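Local coordinates for uncharacterized protein (Bacteroides ovatus, PDB 4IRT) that is of unknown function but is a putative neuraminidase of the BNR-repeat family, probably built as a beta-propeller, at residues L6-K11 with P400-V405; S17-V22 with F383-R388; R335-S340 with D359-A364; L46-R51 with H61-Q66. One frame throughout, in Å; residues are numbered along the deposited sequence.

Contact 1: L6-K11 with P400-V405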
loop_
_atom_site.group_PDB
_atom_site.type_symbol
_atom_site.label_atom_id
_atom_site.label_comp_id
_atom_site.label_asym_id
_atom_site.label_seq_id
_atom_site.Cartn_x
_atom_site.Cartn_y
_atom_site.Cartn_z
ATOM N N LEU A 6 -17.151 -10.815 9.124
ATOM C CA LEU A 6 -17.198 -10.218 7.804
ATOM C C LEU A 6 -18.435 -9.344 7.668
ATOM O O LEU A 6 -19.553 -9.777 7.957
ATOM C CB LEU A 6 -17.263 -11.310 6.744
ATOM C CG LEU A 6 -16.041 -12.184 6.460
ATOM C CD1 LEU A 6 -16.501 -13.366 5.595
ATOM C CD2 LEU A 6 -14.948 -11.403 5.788
ATOM N N VAL A 7 -18.216 -8.104 7.247
ATOM C CA VAL A 7 -19.270 -7.146 7.060
ATOM C C VAL A 7 -19.467 -6.942 5.554
ATOM O O VAL A 7 -18.554 -6.481 4.842
ATOM C CB VAL A 7 -18.912 -5.814 7.710
ATOM C CG1 VAL A 7 -20.037 -4.832 7.459
ATOM C CG2 VAL A 7 -18.650 -6.017 9.197
ATOM N N GLU A 8 -20.622 -7.331 5.046
ATOM C CA GLU A 8 -20.879 -7.143 3.626
ATOM C C GLU A 8 -20.908 -5.660 3.263
ATOM O O GLU A 8 -21.471 -4.828 4.011
ATOM C CB GLU A 8 -22.189 -7.781 3.228
ATOM C CG GLU A 8 -22.178 -9.288 3.186
ATOM C CD GLU A 8 -23.462 -9.866 2.603
ATOM O OE1 GLU A 8 -24.436 -9.120 2.451
ATOM O OE2 GLU A 8 -23.487 -11.069 2.298
ATOM N N VAL A 9 -20.300 -5.341 2.115
ATOM C CA VAL A 9 -20.385 -4.022 1.534
ATOM C C VAL A 9 -21.260 -4.060 0.278
ATOM O O VAL A 9 -22.418 -3.580 0.270
ATOM C CB VAL A 9 -18.988 -3.461 1.188
ATOM C CG1 VAL A 9 -19.132 -2.076 0.586
ATOM C CG2 VAL A 9 -18.087 -3.448 2.400
ATOM N N GLY A 10 -20.730 -4.676 -0.770
ATOM C CA GLY A 10 -21.441 -4.812 -2.032
ATOM C C GLY A 10 -20.598 -5.568 -3.048
ATOM O O GLY A 10 -19.411 -5.700 -2.884
ATOM N N LYS A 11 -21.223 -6.054 -4.107
ATOM C CA LYS A 11 -20.496 -6.789 -5.121
ATOM C C LYS A 11 -19.661 -5.828 -5.955
ATOM O O LYS A 11 -20.087 -4.696 -6.233
ATOM C CB LYS A 11 -21.457 -7.578 -5.987
ATOM C CG LYS A 11 -22.104 -8.704 -5.206
ATOM C CD LYS A 11 -23.000 -9.582 -6.050
ATOM C CE LYS A 11 -23.446 -10.805 -5.239
ATOM N NZ LYS A 11 -24.304 -11.772 -6.006
ATOM N N PRO A 400 -19.390 -10.572 -10.479
ATOM C CA PRO A 400 -18.765 -9.785 -9.451
ATOM C C PRO A 400 -18.971 -10.477 -8.077
ATOM O O PRO A 400 -20.062 -10.993 -7.800
ATOM C CB PRO A 400 -19.495 -8.428 -9.555
ATOM C CG PRO A 400 -20.845 -8.786 -10.107
ATOM C CD PRO A 400 -20.560 -9.900 -11.081
ATOM N N GLN A 401 -17.911 -10.519 -7.278
ATOM C CA GLN A 401 -17.907 -11.148 -5.956
ATOM C C GLN A 401 -18.077 -10.097 -4.841
ATOM O O GLN A 401 -17.703 -8.899 -4.978
ATOM C CB GLN A 401 -16.611 -11.974 -5.741
ATOM C CG GLN A 401 -16.348 -13.027 -6.829
ATOM C CD GLN A 401 -17.424 -14.114 -6.888
ATOM O OE1 GLN A 401 -18.164 -14.283 -7.911
ATOM N NE2 GLN A 401 -17.578 -14.804 -5.796
HETATM N N MSE A 402 -18.639 -10.540 -3.728
HETATM C CA MSE A 402 -18.931 -9.626 -2.610
HETATM C C MSE A 402 -17.672 -9.049 -2.048
HETATM O O MSE A 402 -16.705 -9.762 -1.840
HETATM C CB MSE A 402 -19.656 -10.434 -1.543
HETATM C CG MSE A 402 -19.996 -9.659 -0.290
HETATM SE SE MSE A 402 -21.223 -8.204 -0.622
HETATM C CE MSE A 402 -22.787 -9.307 -1.038
ATOM N N ILE A 403 -17.690 -7.738 -1.806
ATOM C CA ILE A 403 -16.643 -7.045 -1.041
ATOM C C ILE A 403 -17.092 -7.012 0.417
ATOM O O ILE A 403 -18.280 -6.750 0.732
ATOM C CB ILE A 403 -16.410 -5.626 -1.548
ATOM C CG1 ILE A 403 -15.814 -5.670 -2.969
ATOM C CG2 ILE A 403 -15.483 -4.860 -0.634
ATOM C CD1 ILE A 403 -16.001 -4.360 -3.717
ATOM N N TYR A 404 -16.162 -7.349 1.293
ATOM C CA TYR A 404 -16.389 -7.273 2.746
ATOM C C TYR A 404 -15.385 -6.380 3.421
ATOM O O TYR A 404 -14.244 -6.222 2.937
ATOM C CB TYR A 404 -16.184 -8.635 3.380
ATOM C CG TYR A 404 -16.985 -9.764 2.783
ATOM C CD1 TYR A 404 -16.492 -10.501 1.719
ATOM C CD2 TYR A 404 -18.217 -10.117 3.313
ATOM C CE1 TYR A 404 -17.233 -11.552 1.177
ATOM C CE2 TYR A 404 -18.961 -11.168 2.798
ATOM C CZ TYR A 404 -18.454 -11.887 1.733
ATOM O OH TYR A 404 -19.196 -12.910 1.212
ATOM N N VAL A 405 -15.758 -5.849 4.582
ATOM C CA VAL A 405 -14.738 -5.440 5.526
ATOM C C VAL A 405 -14.604 -6.569 6.545
ATOM O O VAL A 405 -15.585 -6.949 7.217
ATOM C CB VAL A 405 -15.076 -4.095 6.194
ATOM C CG1 VAL A 405 -14.065 -3.785 7.286
ATOM C CG2 VAL A 405 -15.127 -2.994 5.156
HETATM O O HOH W 1 -21.774 -12.720 0.741
HETATM O O HOH W 2 -23.085 -11.477 -8.910
HETATM O O HOH W 3 -21.291 -12.965 -6.478
#

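Contact 2: S17-V22 with F383-R388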
loop_
_atom_site.group_PDB
_atom_site.type_symbol
_atom_site.label_atom_id
_atom_site.label_comp_id
_atom_site.label_asym_id
_atom_site.label_seq_id
_atom_site.Cartn_x
_atom_site.Cartn_y
_atom_site.Cartn_z
ATOM N N SER A 17 -7.671 -8.210 -10.523
ATOM C CA SER A 17 -7.388 -7.868 -9.120
ATOM C C SER A 17 -7.348 -6.362 -8.846
ATOM O O SER A 17 -6.847 -5.952 -7.819
ATOM C CB SER A 17 -6.038 -8.471 -8.695
ATOM O OG SER A 17 -5.005 -8.088 -9.586
ATOM N N VAL A 18 -7.898 -5.548 -9.750
ATOM C CA VAL A 18 -7.838 -4.098 -9.625
ATOM C C VAL A 18 -8.346 -3.556 -8.282
ATOM O O VAL A 18 -7.792 -2.573 -7.733
ATOM C CB VAL A 18 -8.496 -3.387 -10.850
ATOM C CG1 VAL A 18 -10.007 -3.507 -10.826
ATOM C CG2 VAL A 18 -8.050 -1.927 -10.911
ATOM N N ASN A 19 -9.353 -4.211 -7.706
ATOM C CA ASN A 19 -9.882 -3.754 -6.420
ATOM C C ASN A 19 -9.063 -4.214 -5.235
ATOM O O ASN A 19 -9.277 -3.718 -4.133
ATOM C CB ASN A 19 -11.311 -4.249 -6.217
ATOM C CG ASN A 19 -12.344 -3.455 -6.982
ATOM O OD1 ASN A 19 -12.167 -2.277 -7.304
ATOM N ND2 ASN A 19 -13.462 -4.094 -7.242
ATOM N N THR A 20 -8.131 -5.156 -5.453
ATOM C CA THR A 20 -7.483 -5.883 -4.359
ATOM C C THR A 20 -5.940 -5.982 -4.551
ATOM O O THR A 20 -5.369 -7.067 -4.543
ATOM C CB THR A 20 -8.081 -7.301 -4.247
ATOM O OG1 THR A 20 -7.900 -8.001 -5.503
ATOM C CG2 THR A 20 -9.564 -7.252 -3.910
ATOM N N THR A 21 -5.263 -4.861 -4.777
ATOM C CA THR A 21 -3.809 -4.879 -4.813
ATOM C C THR A 21 -3.273 -4.325 -3.497
ATOM O O THR A 21 -3.969 -3.612 -2.753
ATOM C CB THR A 21 -3.202 -4.071 -5.973
ATOM O OG1 THR A 21 -3.174 -2.677 -5.622
ATOM C CG2 THR A 21 -3.967 -4.313 -7.294
ATOM N N VAL A 22 -2.031 -4.691 -3.197
ATOM C CA VAL A 22 -1.378 -4.313 -1.950
ATOM C C VAL A 22 -1.130 -2.801 -1.911
ATOM O O VAL A 22 -0.987 -2.234 -0.825
ATOM C CB VAL A 22 -0.052 -5.111 -1.777
ATOM C CG1 VAL A 22 1.032 -4.574 -2.709
ATOM C CG2 VAL A 22 0.428 -5.085 -0.349
ATOM N N PHE A 383 -9.931 -4.885 3.692
ATOM C CA PHE A 383 -10.692 -4.942 2.446
ATOM C C PHE A 383 -10.539 -6.349 1.869
ATOM O O PHE A 383 -9.446 -6.749 1.458
ATOM C CB PHE A 383 -10.157 -3.892 1.447
ATOM C CG PHE A 383 -10.989 -3.743 0.167
ATOM C CD1 PHE A 383 -11.007 -4.750 -0.808
ATOM C CD2 PHE A 383 -11.746 -2.603 -0.069
ATOM C CE1 PHE A 383 -11.772 -4.622 -1.986
ATOM C CE2 PHE A 383 -12.488 -2.465 -1.237
ATOM C CZ PHE A 383 -12.524 -3.477 -2.205
ATOM N N VAL A 384 -11.630 -7.095 1.815
ATOM C CA VAL A 384 -11.585 -8.504 1.403
ATOM C C VAL A 384 -12.585 -8.736 0.261
ATOM O O VAL A 384 -13.756 -8.439 0.392
ATOM C CB VAL A 384 -11.898 -9.416 2.593
ATOM C CG1 VAL A 384 -12.027 -10.871 2.160
ATOM C CG2 VAL A 384 -10.788 -9.294 3.629
ATOM N N GLN A 385 -12.098 -9.310 -0.833
ATOM C CA GLN A 385 -12.912 -9.628 -2.007
ATOM C C GLN A 385 -12.158 -10.680 -2.814
ATOM O O GLN A 385 -10.962 -10.546 -3.042
ATOM C CB GLN A 385 -13.088 -8.400 -2.898
ATOM C CG GLN A 385 -14.009 -8.651 -4.051
ATOM C CD GLN A 385 -13.963 -7.614 -5.124
ATOM O OE1 GLN A 385 -13.059 -6.787 -5.189
ATOM N NE2 GLN A 385 -14.959 -7.655 -5.994
ATOM N N HIS A 386 -12.870 -11.721 -3.217
ATOM C CA HIS A 386 -12.324 -12.699 -4.166
ATOM C C HIS A 386 -12.171 -12.033 -5.539
ATOM O O HIS A 386 -13.143 -11.511 -6.071
ATOM C CB HIS A 386 -13.309 -13.849 -4.295
ATOM C CG HIS A 386 -12.881 -14.884 -5.280
ATOM N ND1 HIS A 386 -12.327 -16.083 -4.899
ATOM C CD2 HIS A 386 -12.906 -14.887 -6.631
ATOM C CE1 HIS A 386 -12.051 -16.797 -5.984
ATOM N NE2 HIS A 386 -12.410 -16.098 -7.048
ATOM N N THR A 387 -10.978 -12.105 -6.120
ATOM C CA THR A 387 -10.751 -11.637 -7.468
ATOM C C THR A 387 -9.836 -12.627 -8.207
ATOM O O THR A 387 -9.115 -13.395 -7.582
ATOM C CB THR A 387 -10.079 -10.228 -7.509
ATOM O OG1 THR A 387 -8.818 -10.281 -6.829
ATOM C CG2 THR A 387 -10.922 -9.185 -6.859
ATOM N N ARG A 388 -9.860 -12.543 -9.534
ATOM C CA ARG A 388 -9.058 -13.405 -10.401
ATOM C C ARG A 388 -7.969 -12.570 -11.081
ATOM O O ARG A 388 -8.112 -11.362 -11.222
ATOM C CB ARG A 388 -9.955 -14.092 -11.454
ATOM C CG ARG A 388 -9.246 -15.194 -12.234
ATOM C CD ARG A 388 -10.173 -16.195 -12.917
ATOM N NE ARG A 388 -11.106 -16.838 -11.983
ATOM C CZ ARG A 388 -12.004 -17.746 -12.333
ATOM N NH1 ARG A 388 -12.090 -18.140 -13.603
ATOM N NH2 ARG A 388 -12.834 -18.252 -11.421
#

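Contact 3: R335-S340 with D359-A364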
loop_
_atom_site.group_PDB
_atom_site.type_symbol
_atom_site.label_atom_id
_atom_site.label_comp_id
_atom_site.label_asym_id
_atom_site.label_seq_id
_atom_site.Cartn_x
_atom_site.Cartn_y
_atom_site.Cartn_z
ATOM N N ARG A 335 -2.191 -22.500 1.368
ATOM C CA ARG A 335 -3.281 -22.489 2.334
ATOM C C ARG A 335 -4.633 -22.318 1.649
ATOM O O ARG A 335 -5.577 -21.831 2.250
ATOM C CB ARG A 335 -3.067 -21.369 3.347
ATOM C CG ARG A 335 -1.746 -21.508 4.111
ATOM C CD ARG A 335 -1.659 -20.574 5.332
ATOM N NE ARG A 335 -2.629 -20.922 6.354
ATOM C CZ ARG A 335 -2.437 -21.788 7.336
ATOM N NH1 ARG A 335 -1.284 -22.444 7.456
ATOM N NH2 ARG A 335 -3.409 -22.030 8.194
ATOM N N GLY A 336 -4.725 -22.666 0.377
ATOM C CA GLY A 336 -5.994 -22.526 -0.336
ATOM C C GLY A 336 -6.375 -21.105 -0.717
ATOM O O GLY A 336 -7.539 -20.832 -0.992
ATOM N N SER A 337 -5.386 -20.201 -0.747
ATOM C CA SER A 337 -5.612 -18.793 -1.113
ATOM C C SER A 337 -6.665 -18.124 -0.243
ATOM O O SER A 337 -7.409 -17.239 -0.688
ATOM C CB SER A 337 -5.896 -18.653 -2.622
ATOM O OG SER A 337 -4.912 -19.367 -3.363
ATOM N N ARG A 338 -6.712 -18.523 1.029
ATOM C CA ARG A 338 -7.546 -17.839 2.007
ATOM C C ARG A 338 -6.864 -16.532 2.421
ATOM O O ARG A 338 -5.702 -16.288 2.078
ATOM C CB ARG A 338 -7.784 -18.772 3.200
ATOM C CG ARG A 338 -8.593 -20.010 2.787
ATOM C CD ARG A 338 -8.655 -21.071 3.871
ATOM N NE ARG A 338 -9.528 -22.181 3.490
ATOM C CZ ARG A 338 -9.101 -23.317 2.944
ATOM N NH1 ARG A 338 -7.809 -23.512 2.698
ATOM N NH2 ARG A 338 -9.973 -24.260 2.636
ATOM N N VAL A 339 -7.587 -15.668 3.122
ATOM C CA VAL A 339 -6.934 -14.561 3.808
ATOM C C VAL A 339 -6.270 -15.224 4.996
ATOM O O VAL A 339 -6.930 -15.956 5.732
ATOM C CB VAL A 339 -7.921 -13.501 4.301
ATOM C CG1 VAL A 339 -7.190 -12.441 5.092
ATOM C CG2 VAL A 339 -8.636 -12.890 3.117
ATOM N N SER A 340 -4.972 -15.011 5.170
ATOM C CA SER A 340 -4.260 -15.634 6.281
ATOM C C SER A 340 -3.547 -14.595 7.110
ATOM O O SER A 340 -3.302 -13.472 6.630
ATOM C CB SER A 340 -3.290 -16.689 5.766
ATOM O OG SER A 340 -3.948 -17.757 5.070
ATOM N N ASP A 359 -12.644 -18.755 5.448
ATOM C CA ASP A 359 -12.713 -20.184 5.171
ATOM C C ASP A 359 -12.783 -20.438 3.669
ATOM O O ASP A 359 -12.783 -21.585 3.240
ATOM C CB ASP A 359 -13.878 -20.852 5.926
ATOM C CG ASP A 359 -15.254 -20.369 5.480
ATOM O OD1 ASP A 359 -15.391 -19.801 4.379
ATOM O OD2 ASP A 359 -16.220 -20.584 6.249
ATOM N N PHE A 360 -12.846 -19.364 2.891
ATOM C CA PHE A 360 -12.934 -19.425 1.422
ATOM C C PHE A 360 -11.727 -18.775 0.748
ATOM O O PHE A 360 -11.084 -17.894 1.313
ATOM C CB PHE A 360 -14.241 -18.752 0.897
ATOM C CG PHE A 360 -14.410 -17.324 1.318
ATOM C CD1 PHE A 360 -13.880 -16.284 0.583
ATOM C CD2 PHE A 360 -15.103 -17.017 2.499
ATOM C CE1 PHE A 360 -14.043 -14.959 0.977
ATOM C CE2 PHE A 360 -15.268 -15.693 2.910
ATOM C CZ PHE A 360 -14.728 -14.658 2.142
ATOM N N SER A 361 -11.467 -19.198 -0.482
ATOM C CA SER A 361 -10.393 -18.637 -1.320
ATOM C C SER A 361 -10.764 -17.270 -1.835
ATOM O O SER A 361 -11.883 -17.062 -2.301
ATOM C CB SER A 361 -10.151 -19.526 -2.540
ATOM O OG SER A 361 -9.342 -18.869 -3.482
ATOM N N VAL A 362 -9.823 -16.352 -1.773
ATOM C CA VAL A 362 -9.946 -15.035 -2.394
ATOM C C VAL A 362 -9.032 -14.900 -3.612
ATOM O O VAL A 362 -8.878 -13.803 -4.159
ATOM C CB VAL A 362 -9.679 -13.893 -1.381
ATOM C CG1 VAL A 362 -10.863 -13.722 -0.445
ATOM C CG2 VAL A 362 -8.385 -14.122 -0.587
ATOM N N ASP A 363 -8.449 -16.036 -4.021
ATOM C CA ASP A 363 -7.607 -16.189 -5.205
ATOM C C ASP A 363 -6.516 -15.108 -5.373
ATOM O O ASP A 363 -5.521 -15.139 -4.655
ATOM C CB ASP A 363 -8.483 -16.343 -6.451
ATOM C CG ASP A 363 -7.696 -16.759 -7.686
ATOM O OD1 ASP A 363 -6.609 -17.355 -7.571
ATOM O OD2 ASP A 363 -8.168 -16.515 -8.785
ATOM N N ALA A 364 -6.715 -14.146 -6.273
ATOM C CA ALA A 364 -5.653 -13.150 -6.604
ATOM C C ALA A 364 -5.585 -11.958 -5.656
ATOM O O ALA A 364 -4.742 -11.069 -5.824
ATOM C CB ALA A 364 -5.851 -12.661 -8.021
HETATM O O HOH W 4 -3.264 -17.737 -4.693
#

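Contact 4: L46-R51 with H61-Q66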
loop_
_atom_site.group_PDB
_atom_site.type_symbol
_atom_site.label_atom_id
_atom_site.label_comp_id
_atom_site.label_asym_id
_atom_site.label_seq_id
_atom_site.Cartn_x
_atom_site.Cartn_y
_atom_site.Cartn_z
ATOM N N LEU A 46 -16.520 3.747 -10.481
ATOM C CA LEU A 46 -15.966 3.999 -9.174
ATOM C C LEU A 46 -17.132 4.199 -8.240
ATOM O O LEU A 46 -17.955 5.092 -8.475
ATOM C CB LEU A 46 -15.132 5.290 -9.222
ATOM C CG LEU A 46 -14.795 5.976 -7.907
ATOM C CD1 LEU A 46 -13.959 5.059 -7.044
ATOM C CD2 LEU A 46 -14.043 7.260 -8.164
ATOM N N VAL A 47 -17.194 3.376 -7.201
ATOM C CA VAL A 47 -18.177 3.475 -6.157
ATOM C C VAL A 47 -17.463 3.962 -4.890
ATOM O O VAL A 47 -16.368 3.481 -4.561
ATOM C CB VAL A 47 -18.797 2.087 -5.887
ATOM C CG1 VAL A 47 -19.734 2.119 -4.694
ATOM C CG2 VAL A 47 -19.521 1.596 -7.130
ATOM N N LEU A 48 -18.085 4.902 -4.173
ATOM C CA LEU A 48 -17.628 5.314 -2.837
ATOM C C LEU A 48 -18.715 4.955 -1.827
ATOM O O LEU A 48 -19.909 5.070 -2.122
ATOM C CB LEU A 48 -17.352 6.817 -2.794
ATOM C CG LEU A 48 -16.321 7.395 -3.751
ATOM C CD1 LEU A 48 -16.158 8.871 -3.496
ATOM C CD2 LEU A 48 -14.971 6.699 -3.624
ATOM N N GLY A 49 -18.305 4.487 -0.655
ATOM C CA GLY A 49 -19.223 4.138 0.391
ATOM C C GLY A 49 -18.756 4.577 1.760
ATOM O O GLY A 49 -17.587 4.835 1.971
ATOM N N LYS A 50 -19.702 4.649 2.693
ATOM C CA LYS A 50 -19.376 4.947 4.063
ATOM C C LYS A 50 -20.383 4.314 5.012
ATOM O O LYS A 50 -21.540 4.062 4.640
ATOM C CB LYS A 50 -19.314 6.458 4.301
ATOM C CG LYS A 50 -20.663 7.150 4.298
ATOM C CD LYS A 50 -20.548 8.673 4.260
ATOM C CE LYS A 50 -20.027 9.229 5.577
ATOM N NZ LYS A 50 -20.208 10.705 5.742
ATOM N N ARG A 51 -19.920 4.081 6.242
ATOM C CA ARG A 51 -20.753 3.643 7.323
ATOM C C ARG A 51 -20.267 4.244 8.635
ATOM O O ARG A 51 -19.098 4.671 8.772
ATOM C CB ARG A 51 -20.733 2.117 7.453
ATOM C CG ARG A 51 -19.362 1.519 7.739
ATOM C CD ARG A 51 -19.430 0.171 8.441
ATOM N NE ARG A 51 -18.096 -0.430 8.610
ATOM C CZ ARG A 51 -17.832 -1.483 9.390
ATOM N NH1 ARG A 51 -18.803 -2.063 10.099
ATOM N NH2 ARG A 51 -16.606 -1.995 9.446
ATOM N N HIS A 61 -22.515 4.967 -3.156
ATOM C CA HIS A 61 -22.786 5.975 -4.202
ATOM C C HIS A 61 -21.967 5.618 -5.428
ATOM O O HIS A 61 -20.735 5.595 -5.363
ATOM C CB HIS A 61 -22.427 7.385 -3.726
ATOM C CG HIS A 61 -22.488 8.419 -4.806
ATOM N ND1 HIS A 61 -23.674 8.806 -5.405
ATOM C CD2 HIS A 61 -21.515 9.137 -5.407
ATOM C CE1 HIS A 61 -23.421 9.746 -6.302
ATOM N NE2 HIS A 61 -22.120 9.931 -6.354
ATOM N N ARG A 62 -22.654 5.286 -6.520
ATOM C CA ARG A 62 -21.971 5.127 -7.812
ATOM C C ARG A 62 -21.649 6.523 -8.360
ATOM O O ARG A 62 -22.558 7.329 -8.599
ATOM C CB ARG A 62 -22.834 4.366 -8.815
ATOM C CG ARG A 62 -22.014 3.931 -10.027
ATOM C CD ARG A 62 -22.830 3.209 -11.071
ATOM N NE ARG A 62 -23.531 4.150 -11.913
ATOM C CZ ARG A 62 -24.168 3.843 -13.042
ATOM N NH1 ARG A 62 -24.178 2.585 -13.497
ATOM N NH2 ARG A 62 -24.780 4.816 -13.735
ATOM N N THR A 63 -20.365 6.823 -8.507
ATOM C CA THR A 63 -19.938 8.128 -8.982
ATOM C C THR A 63 -20.131 8.217 -10.501
ATOM O O THR A 63 -20.577 7.261 -11.151
ATOM C CB THR A 63 -18.458 8.409 -8.650
ATOM O OG1 THR A 63 -17.608 7.591 -9.487
ATOM C CG2 THR A 63 -18.143 8.109 -7.173
ATOM N N GLN A 64 -19.735 9.355 -11.039
ATOM C CA GLN A 64 -19.863 9.643 -12.451
ATOM C C GLN A 64 -18.663 9.102 -13.230
ATOM O O GLN A 64 -18.597 9.274 -14.450
ATOM C CB GLN A 64 -19.980 11.161 -12.659
ATOM C CG GLN A 64 -18.729 11.968 -12.252
ATOM C CD GLN A 64 -18.821 12.532 -10.851
ATOM O OE1 GLN A 64 -19.146 11.801 -9.910
ATOM N NE2 GLN A 64 -18.492 13.819 -10.689
ATOM N N TYR A 65 -17.718 8.467 -12.536
ATOM C CA TYR A 65 -16.468 8.033 -13.143
ATOM C C TYR A 65 -16.361 6.527 -13.304
ATOM O O TYR A 65 -16.876 5.762 -12.498
ATOM C CB TYR A 65 -15.283 8.529 -12.313
ATOM C CG TYR A 65 -15.277 10.039 -12.205
ATOM C CD1 TYR A 65 -15.169 10.835 -13.352
ATOM C CD2 TYR A 65 -15.396 10.675 -10.978
ATOM C CE1 TYR A 65 -15.168 12.218 -13.274
ATOM C CE2 TYR A 65 -15.388 12.065 -10.891
ATOM C CZ TYR A 65 -15.280 12.823 -12.040
ATOM O OH TYR A 65 -15.286 14.205 -11.992
ATOM N N GLN A 66 -15.682 6.146 -14.379
ATOM C CA GLN A 66 -15.332 4.774 -14.667
ATOM C C GLN A 66 -13.838 4.612 -14.696
ATOM O O GLN A 66 -13.113 5.584 -14.901
ATOM C CB GLN A 66 -15.869 4.371 -16.020
ATOM C CG GLN A 66 -17.352 4.143 -16.040
ATOM C CD GLN A 66 -17.826 3.787 -17.429
ATOM O OE1 GLN A 66 -17.871 4.634 -18.271
ATOM N NE2 GLN A 66 -18.200 2.526 -17.654
#

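Contact 1: L6-K11 with P400-V405
Ile403 O takes the shortest direct bond between the two strands, from Val9 N at 2.8 Å (156° at the hydrogen). Ile403 N gives its own bond to Gly10 O, while Val7 and Val405 exchange a pair of bonds further along. On the face that carries Glu8, Met402 and Tyr404, the bent selenomethionine Met402 (chi2 63°) puts SE 3.6 Å from Gly10 N. Its CE meets Glu8 CD at 3.7 Å, the two side chains crossing at about a right angle. Met402 CG lies 3.4 Å above one face of the Tyr404 ring, toward the rim, and Leu6 CD1 lies over the rim of the opposite face. A water bridges Glu8 OE2 and Tyr404 OH. At the bulge Val9 reaches toward the partner strand, its CG2 4.1 Å from Val405 CG2. Val9 and Gly10 together facing Ile403 make a classic beta bulge, and the pairing of an N-terminal with a C-terminal strand is consistent with the Velcro-type closure of beta-propellers.

Contact 2: S17-V22 with F383-R388
The carboxamides of Asn19 and Gln385 are nearly coplanar, their planes 26° apart, and Asn19 ND2 gives Gln385 OE1 a weak hydrogen bond of 3.4 Å. Gln385 OE1 also sits 3.2 Å from Asn19 CB. The stronger partner of Asn19 is the backbone of Tyr40, whose N binds OD1, while Gln385 NE2 turns to Gln401 O, so each amide is fixed from outside the pair. The Phe383 ring is approached obliquely at CE1, by Asn19 O at 3.4 Å and by Thr20 CG2 at 3.9 Å; Arg24 adds a cation-pi contact to this ring and also binds Asn19 O. The loop residues Ser17 to Thr20 form a type I beta turn, closed by Thr20 N on Ser17 O at 2.8 Å, which packs against the end of strand 381-385, an outermost strand of its three-stranded sheet. Thr20 and Thr387 meet tip to tip, OG1 to OG1 at 2.8 Å, and either hydroxyl could donate. Thr20 OG1 stands between its own backbone N and carbonyl carbon (chi1 58°); Thr20 CG2, anti to the carbonyl carbon, lies 3.7 Å from Gln385 O. An alanine in place of Thr20 would probably leave Thr387 OG1 without this hydroxyl partner and a gap beside Phe383 CE1 and the Gln385 side chain where CG2 had been. Thr387 OG1 also lies against Ser17 CA at 3.6 Å.

Contact 3: R335-S340 with D359-A364
In the conformer described, Arg338 reaches over to the backbone carbonyls of Phe360 and Asp359. Its CB and CG both pack near Phe360 O, CG the closer at 3.6 Å, CD approaches Asp359 C, and the extended chain (chi3 175°) carries NE to Asp359 O, a weak bond of 3.3 Å, with the oxygen at the edge of the guanidinium and near its plane. Arg338 NH2 stays 3.9 Å from Asp359 O, while NH1 turns back to its own segment and binds Arg335 O at 2.8 Å from well above the carbonyl plane. The loop joining strands 325-330 and 340-344 of a four-stranded antiparallel sheet here meets the chain that has left the sheet's edge strand 353-356, the two running 98° apart. Val362 N binds Ser337 O at 2.8 Å and 166°, and Ser361 CA adds a CH...O contact to the same oxygen. Ser361 OG accepts from Asp363 N at 3.0 Å, an ST turn, while Ser361 CB rests 3.3 Å from Gly336 O. An alanine in place of Ser361 would probably leave Asp363 N without this acceptor and set the turn freer to move. Val362 CG2 meets Val339 CG2 at 3.9 Å, and both valines also pack on Val384.

Contact 4: L46-R51 with H61-Q66
Leu48 and His61 exchange two backbone hydrogen bonds, Leu48 N to His61 O at 3.0 Å and His61 N to Leu48 O at 2.8 Å, as an antiparallel hydrogen-bonded pair. Next to it Val47 faces Arg62 in a non-hydrogen-bonded pair, with a CH...O contact from Val47 CA to His61 O. Further backbone bonds run from Thr63 N to Leu46 O and, past the corner at Gln64, from Leu46 N to Tyr65 O at 2.9 Å. The polar side-chain bond belongs to Thr63. Its OG1, set between its own N and carbonyl carbon (chi1 72°), donates to Leu46 O at 2.7 Å, so this oxygen is gripped by two donors of one residue. OG1 in turn accepts from Tyr65 N at 3.2 Å, an ST turn at the corner. Among apolar contacts, Thr63 CG2 meets Leu48 CG at 3.9 Å, and Leu46 CB faces Tyr65 CB. Strands 45-52 and 59-63 form a beta hairpin at one edge of a four-stranded sheet, with strand 34-40 bonded to the far side of 45-52; Leu46 and Leu48 pack against Ile76 and Met78 of strand 76-80.

In the fold
Contact 1 opens at the N terminus and closes only near the C terminus, so its loop holds the other three. Contact 2 lies within it, bringing the loop after strand 5-12 to the end of strand 381-385, which neighbours strand 401-407 in one sheet. Contacts 4 and 3 are local closures that follow in series inside contact 2, the first in a hairpin and the second between a loop within the last four-stranded sheet and the chain that leaves it; their centres are about 27 Å apart. Contact 3 touches contact 2 through Ser361 and His386, and contact 1 through Phe360. Arg51 of contact 4 packs on Val7 and Val405, joining contact 1 to the sheet of strands 28-31 to 59-63.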